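Local coordinates for OBG-type G domain-containing protein (Pyrococcus horikoshii, PDB 2E87) that binds GDP and probably GTP as an Obg-type G protein of the NOG1 family, with no established cellular role, at residues 106-109 with 110-114. Sequence-based numbering, arbitrary orientation.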
ATOM      1  N   ARG A 106      -9.334 -22.768 -19.358  1.00 49.27           N
ATOM      2  CA  ARG A 106      -9.399 -24.117 -18.822  1.00 52.94           C
ATOM      3  C   ARG A 106     -10.590 -24.821 -19.471  1.00 54.56           C
ATOM      4  O   ARG A 106     -10.510 -25.975 -19.893  1.00 54.40           O
ATOM      5  CB  ARG A 106      -9.591 -24.069 -17.305  1.00 52.98           C
ATOM      6  CG  ARG A 106      -9.832 -25.428 -16.696  1.00 64.89           C
ATOM      7  CD  ARG A 106      -8.644 -26.343 -16.940  1.00 74.96           C
ATOM      8  NE  ARG A 106      -9.054 -27.733 -17.115  1.00 81.45           N
ATOM      9  CZ  ARG A 106      -8.210 -28.754 -17.209  1.00 83.81           C
ATOM     10  NH1 ARG A 106      -6.900 -28.543 -17.138  1.00 80.06           N
ATOM     11  NH2 ARG A 106      -8.676 -29.984 -17.386  1.00 85.68           N
ATOM     12  N   GLU A 107     -11.697 -24.101 -19.552  1.00 50.34           N
ATOM     13  CA  GLU A 107     -12.913 -24.628 -20.146  1.00 49.23           C
ATOM     14  C   GLU A 107     -12.692 -24.900 -21.636  1.00 46.54           C
ATOM     15  O   GLU A 107     -13.111 -25.929 -22.163  1.00 51.79           O
ATOM     16  CB  GLU A 107     -14.043 -23.619 -19.951  1.00 45.30           C
ATOM     17  CG  GLU A 107     -15.401 -24.066 -20.423  1.00 55.90           C
ATOM     18  CD  GLU A 107     -16.403 -22.922 -20.403  1.00 67.82           C
ATOM     19  OE1 GLU A 107     -16.380 -22.134 -19.426  1.00 67.98           O
ATOM     20  OE2 GLU A 107     -17.209 -22.811 -21.358  1.00 66.21           O
ATOM     21  N   LEU A 108     -12.032 -23.977 -22.321  1.00 42.99           N
ATOM     22  CA  LEU A 108     -11.786 -24.170 -23.740  1.00 42.52           C
ATOM     23  C   LEU A 108     -10.890 -25.387 -23.950  1.00 37.94           C
ATOM     24  O   LEU A 108     -11.119 -26.173 -24.853  1.00 41.68           O
ATOM     25  CB  LEU A 108     -11.147 -22.919 -24.352  1.00 36.69           C
ATOM     26  CG  LEU A 108     -12.093 -21.721 -24.465  1.00 42.11           C
ATOM     27  CD1 LEU A 108     -11.325 -20.467 -24.898  1.00 37.53           C
ATOM     28  CD2 LEU A 108     -13.194 -22.056 -25.463  1.00 36.97           C
ATOM     29  N   GLU A 109      -9.878 -25.537 -23.107  1.00 35.68           N
ATOM     30  CA  GLU A 109      -8.965 -26.668 -23.209  1.00 42.18           C
ATOM     31  C   GLU A 109      -9.718 -27.989 -23.133  1.00 48.03           C
ATOM     32  O   GLU A 109      -9.587 -28.845 -24.003  1.00 44.74           O
ATOM     33  CB  GLU A 109      -7.929 -26.636 -22.087  1.00 36.21           C
ATOM     34  CG  GLU A 109      -7.160 -27.941 -21.957  1.00 44.67           C
ATOM     35  CD  GLU A 109      -6.225 -27.974 -20.764  1.00 43.52           C
ATOM     36  OE1 GLU A 109      -6.395 -27.164 -19.834  1.00 50.65           O
ATOM     37  OE2 GLU A 109      -5.323 -28.826 -20.746  1.00 46.12           O
ATOM     38  N   GLU A 110     -10.504 -28.149 -22.075  1.00 51.76           N
ATOM     39  CA  GLU A 110     -11.275 -29.357 -21.887  1.00 48.83           C
ATOM     40  C   GLU A 110     -12.206 -29.557 -23.077  1.00 48.87           C
ATOM     41  O   GLU A 110     -12.351 -30.666 -23.583  1.00 48.41           O
ATOM     42  CB  GLU A 110     -12.057 -29.263 -20.581  1.00 53.02           C
ATOM     43  CG  GLU A 110     -13.067 -30.369 -20.383  1.00 61.96           C
ATOM     44  CD  GLU A 110     -13.535 -30.472 -18.945  1.00 69.33           C
ATOM     45  OE1 GLU A 110     -12.753 -30.957 -18.091  1.00 73.09           O
ATOM     46  OE2 GLU A 110     -14.681 -30.062 -18.669  1.00 69.14           O
ATOM     47  N   ARG A 111     -12.824 -28.478 -23.536  1.00 48.02           N
ATOM     48  CA  ARG A 111     -13.726 -28.565 -24.678  1.00 49.42           C
ATOM     49  C   ARG A 111     -13.022 -29.042 -25.959  1.00 50.49           C
ATOM     50  O   ARG A 111     -13.503 -29.957 -26.625  1.00 52.02           O
ATOM     51  CB  ARG A 111     -14.397 -27.207 -24.928  1.00 54.82           C
ATOM     52  CG  ARG A 111     -14.843 -26.966 -26.388  1.00 63.63           C
ATOM     53  CD  ARG A 111     -16.355 -27.018 -26.572  1.00 62.61           C
ATOM     54  NE  ARG A 111     -17.048 -26.074 -25.702  1.00 70.82           N
ATOM     55  CZ  ARG A 111     -16.939 -24.753 -25.795  1.00 73.36           C
ATOM     56  NH1 ARG A 111     -16.168 -24.209 -26.731  1.00 76.25           N
ATOM     57  NH2 ARG A 111     -17.594 -23.975 -24.946  1.00 75.04           N
ATOM     58  N   TYR A 112     -11.887 -28.434 -26.302  1.00 47.18           N
ATOM     59  CA  TYR A 112     -11.171 -28.802 -27.518  1.00 43.48           C
ATOM     60  C   TYR A 112     -10.429 -30.135 -27.467  1.00 43.97           C
ATOM     61  O   TYR A 112     -10.345 -30.823 -28.475  1.00 38.44           O
ATOM     62  CB  TYR A 112     -10.237 -27.667 -27.928  1.00 39.37           C
ATOM     63  CG  TYR A 112     -10.988 -26.584 -28.654  1.00 36.28           C
ATOM     64  CD1 TYR A 112     -11.202 -26.669 -30.023  1.00 33.24           C
ATOM     65  CD2 TYR A 112     -11.591 -25.538 -27.957  1.00 33.50           C
ATOM     66  CE1 TYR A 112     -11.993 -25.758 -30.683  1.00 32.67           C
ATOM     67  CE2 TYR A 112     -12.398 -24.624 -28.606  1.00 34.61           C
ATOM     68  CZ  TYR A 112     -12.597 -24.739 -29.970  1.00 36.03           C
ATOM     69  OH  TYR A 112     -13.423 -23.856 -30.620  1.00 34.95           O
ATOM     70  N   VAL A 113      -9.886 -30.500 -26.310  1.00 43.45           N
ATOM     71  CA  VAL A 113      -9.213 -31.786 -26.201  1.00 45.76           C
ATOM     72  C   VAL A 113     -10.237 -32.886 -26.515  1.00 50.87           C
ATOM     73  O   VAL A 113      -9.939 -33.816 -27.257  1.00 53.46           O
ATOM     74  CB  VAL A 113      -8.626 -32.026 -24.783  1.00 42.02           C
ATOM     75  CG1 VAL A 113      -8.303 -33.509 -24.593  1.00 40.30           C
ATOM     76  CG2 VAL A 113      -7.350 -31.217 -24.601  1.00 32.39           C
ATOM     77  N   GLU A 114     -11.444 -32.768 -25.965  1.00 53.06           N
ATOM     78  CA  GLU A 114     -12.491 -33.759 -26.209  1.00 54.42           C
ATOM     79  C   GLU A 114     -12.830 -33.862 -27.689  1.00 53.59           C
ATOM     80  O   GLU A 114     -12.841 -34.954 -28.241  1.00 56.16           O
ATOM     81  CB  GLU A 114     -13.767 -33.427 -25.423  1.00 53.81           C
ATOM     82  CG  GLU A 114     -14.844 -34.522 -25.485  1.00 59.70           C
ATOM     83  CD  GLU A 114     -16.008 -34.202 -26.429  1.00 66.60           C
ATOM     84  OE1 GLU A 114     -15.800 -33.522 -27.458  1.00 68.80           O
ATOM     85  OE2 GLU A 114     -17.141 -34.651 -26.143  1.00 69.54           O
TER
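E107 has CG anti to its backbone nitrogen (chi1 -176°) and runs on extended, while R111 bends at chi2 (108°) and chi3, which carries its guanidinium alongside the E107 carboxylate. E107 OE2 and R111 NH2 form a long salt bridge of 3.8 Å. The carboxylate and guanidinium planes are 79° apart. L108 CD2 packs against R111 NH1 at 3.9 Å and against Y112 CE2 at 4.1 Å. The Y112 ring also meets L108 O with its edge, in plane; Y112 CD2 lies 3.2 Å from L108 O. L108 O also accepts the hydrogen bond from Y112 N, at 2.8 Å. Three more i to i+4 bonds of this alpha-helix run from E110 N to R106 O, R111 N to E107 O and V113 N to E109 O. At the far end of the ring, Y112 OH is hydrogen-bonded to R135 NE. Without the ring and hydroxyl, as with an alanine here, L108 CD2 would probably lose its aromatic neighbour and R135 NE its hydroxyl partner. The contact lies within helix 88-117 of the NOG1-type helical bundle, away from the GDP site. E109 and V113 face helix 38-67, where E109 OE1 hydrogen-bonds S54; L108 and Y112 pack on helix 122-142.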